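Local coordinates for protein L-lysine 6-monooxygenase involved in desferrioxamine biosynthesis (Erwinia amylovora CFBP1430, PDB 5O8P) that probably uses FAD and NADPH to hydroxylate one of the terminal amines of cadaverine, an early step in making the siderophore desferrioxamine, at residues F316-H321 with E334-A339. Numbering follows the deposited sequence.
Sequences FELKLH and EGLVMA
Leu336 lays one of its methyl groups over the ring of Phe316, and this CH-pi contact sits in a largely apolar junction. CD2 of Leu336 stands 4.1 Å from the centroid of the Phe316 ring and only 11° off the ring normal, so it sits over the middle of the face. With CG anti to the backbone N (chi1 178°), the leucine side chain extends toward the ring, and the two side chains cross at about a right angle. Leucine suits the site, since a branched end can set one methyl on the ring while its stem packs too: CB of Leu336 lies 3.8 Å from CE2 of Phe316. Leu318, two residues beyond Phe316 on strand 315-322 and pointing to the same side, adds a second branched apolar group to this buried place, its CD1 4.3 Å from CD2 of Leu336.

A polar atom reaches the ring at its rim. The carbonyl O of Glu334 lies near the ring plane, 3.6 Å from CD2 of Phe316. Phenylalanine fits here because its flat ring offers a face to a methyl and a weakly positive C-H edge to a carbonyl oxygen. The Glu334 side chain sets off away from the strand of Phe316, and its OE2 forms a salt bridge with Arg193.

Around Phe316 and Leu336, Trp310 meets the phenylalanine edge-to-face, and Met308 touches both. The contact thus joins two sheets: 315-322 is the middle strand of a three-stranded antiparallel sheet, whereas 335-338 belongs to the five-stranded parallel sheet of a Rossmann-type domain, consistent with the NADP-binding domain of this flavin-dependent N-hydroxylating monooxygenase family.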
loop_
_atom_site.group_PDB
_atom_site.type_symbol
_atom_site.label_atom_id
_atom_site.label_comp_id
_atom_site.label_asym_id
_atom_site.label_seq_id
_atom_site.Cartn_x
_atom_site.Cartn_y
_atom_site.Cartn_z
ATOM N N PHE B 316 13.993 34.434 -20.052
ATOM C CA PHE B 316 13.726 33.718 -21.303
ATOM C C PHE B 316 12.310 34.020 -21.792
ATOM O O PHE B 316 11.405 34.286 -20.990
ATOM C CB PHE B 316 13.821 32.209 -21.120
ATOM C CG PHE B 316 15.213 31.681 -21.044
ATOM C CD1 PHE B 316 15.983 31.573 -22.191
ATOM C CD2 PHE B 316 15.736 31.224 -19.830
ATOM C CE1 PHE B 316 17.271 31.057 -22.119
ATOM C CE2 PHE B 316 17.020 30.704 -19.758
ATOM C CZ PHE B 316 17.789 30.624 -20.902
ATOM N N GLU B 317 12.125 33.964 -23.108
ATOM C CA GLU B 317 10.797 33.874 -23.703
ATOM C C GLU B 317 10.732 32.579 -24.503
ATOM O O GLU B 317 11.304 32.481 -25.590
ATOM C CB GLU B 317 10.489 35.077 -24.597
ATOM C CG GLU B 317 9.009 35.187 -24.971
ATOM C CD GLU B 317 8.746 35.628 -26.405
ATOM O OE1 GLU B 317 9.483 35.204 -27.322
ATOM O OE2 GLU B 317 7.777 36.396 -26.625
ATOM N N LEU B 318 10.041 31.591 -23.942
ATOM C CA LEU B 318 9.804 30.315 -24.607
ATOM C C LEU B 318 8.626 30.454 -25.554
ATOM O O LEU B 318 7.529 30.759 -25.108
ATOM C CB LEU B 318 9.474 29.237 -23.576
ATOM C CG LEU B 318 10.578 28.620 -22.706
ATOM C CD1 LEU B 318 11.840 29.460 -22.589
ATOM C CD2 LEU B 318 10.041 28.294 -21.321
ATOM N N LYS B 319 8.854 30.255 -26.849
ATOM C CA LYS B 319 7.763 30.103 -27.808
ATOM C C LYS B 319 7.403 28.628 -27.865
ATOM O O LYS B 319 8.270 27.775 -28.073
ATOM C CB LYS B 319 8.151 30.607 -29.197
ATOM C CG LYS B 319 8.377 32.103 -29.254
ATOM C CD LYS B 319 8.059 32.699 -30.618
ATOM C CE LYS B 319 8.253 34.208 -30.592
ATOM N NZ LYS B 319 7.807 34.857 -31.850
ATOM N N LEU B 320 6.118 28.338 -27.665
ATOM C CA LEU B 320 5.614 26.974 -27.593
ATOM C C LEU B 320 4.476 26.781 -28.585
ATOM O O LEU B 320 3.777 27.732 -28.935
ATOM C CB LEU B 320 5.115 26.688 -26.183
ATOM C CG LEU B 320 6.167 26.788 -25.077
ATOM C CD1 LEU B 320 5.526 27.065 -23.736
ATOM C CD2 LEU B 320 6.996 25.525 -25.000
ATOM N N HIS B 321 4.306 25.546 -29.042
ATOM C CA HIS B 321 3.200 25.186 -29.913
ATOM C C HIS B 321 2.444 24.022 -29.287
ATOM O O HIS B 321 3.013 22.949 -29.067
ATOM C CB HIS B 321 3.711 24.807 -31.296
ATOM C CG HIS B 321 2.625 24.666 -32.308
ATOM N ND1 HIS B 321 2.196 23.441 -32.773
ATOM C CD2 HIS B 321 1.857 25.596 -32.921
ATOM C CE1 HIS B 321 1.221 23.625 -33.645
ATOM N NE2 HIS B 321 0.998 24.923 -33.754
ATOM N N GLU B 334 12.827 32.939 -15.709
ATOM C CA GLU B 334 14.208 33.335 -15.459
ATOM C C GLU B 334 15.066 32.095 -15.513
ATOM O O GLU B 334 15.964 31.993 -16.352
ATOM C CB GLU B 334 14.360 34.038 -14.110
ATOM C CG GLU B 334 13.609 35.358 -14.036
ATOM C CD GLU B 334 13.969 36.201 -12.817
ATOM O OE1 GLU B 334 14.663 35.693 -11.902
ATOM O OE2 GLU B 334 13.532 37.379 -12.767
ATOM N N GLY B 335 14.765 31.153 -14.622
ATOM C CA GLY B 335 15.448 29.855 -14.560
ATOM C C GLY B 335 14.786 28.878 -15.499
ATOM O O GLY B 335 13.571 28.902 -15.673
ATOM N N LEU B 336 15.587 28.016 -16.105
ATOM C CA LEU B 336 15.102 27.028 -17.050
ATOM C C LEU B 336 15.867 25.734 -16.827
ATOM O O LEU B 336 17.069 25.693 -16.999
ATOM C CB LEU B 336 15.302 27.538 -18.469
ATOM C CG LEU B 336 14.907 26.625 -19.623
ATOM C CD1 LEU B 336 13.448 26.245 -19.505
ATOM C CD2 LEU B 336 15.158 27.315 -20.955
ATOM N N VAL B 337 15.171 24.687 -16.399
ATOM C CA VAL B 337 15.764 23.366 -16.260
ATOM C C VAL B 337 15.338 22.554 -17.468
ATOM O O VAL B 337 14.161 22.284 -17.648
ATOM C CB VAL B 337 15.318 22.674 -14.969
ATOM C CG1 VAL B 337 15.816 21.240 -14.934
ATOM C CG2 VAL B 337 15.823 23.435 -13.762
ATOM N N MET B 338 16.304 22.176 -18.290
ATOM C CA MET B 338 16.058 21.388 -19.487
ATOM C C MET B 338 16.210 19.886 -19.158
ATOM O O MET B 338 17.295 19.311 -19.256
ATOM C CB MET B 338 17.031 21.842 -20.573
ATOM C CG MET B 338 16.575 21.533 -21.976
ATOM S SD MET B 338 15.363 22.720 -22.571
ATOM C CE MET B 338 16.403 24.154 -22.844
ATOM N N ALA B 339 15.111 19.262 -18.740
ATOM C CA ALA B 339 15.076 17.828 -18.403
ATOM C C ALA B 339 14.630 17.023 -19.615
ATOM O O ALA B 339 13.655 16.276 -19.571
ATOM C CB ALA B 339 14.149 17.590 -17.216
#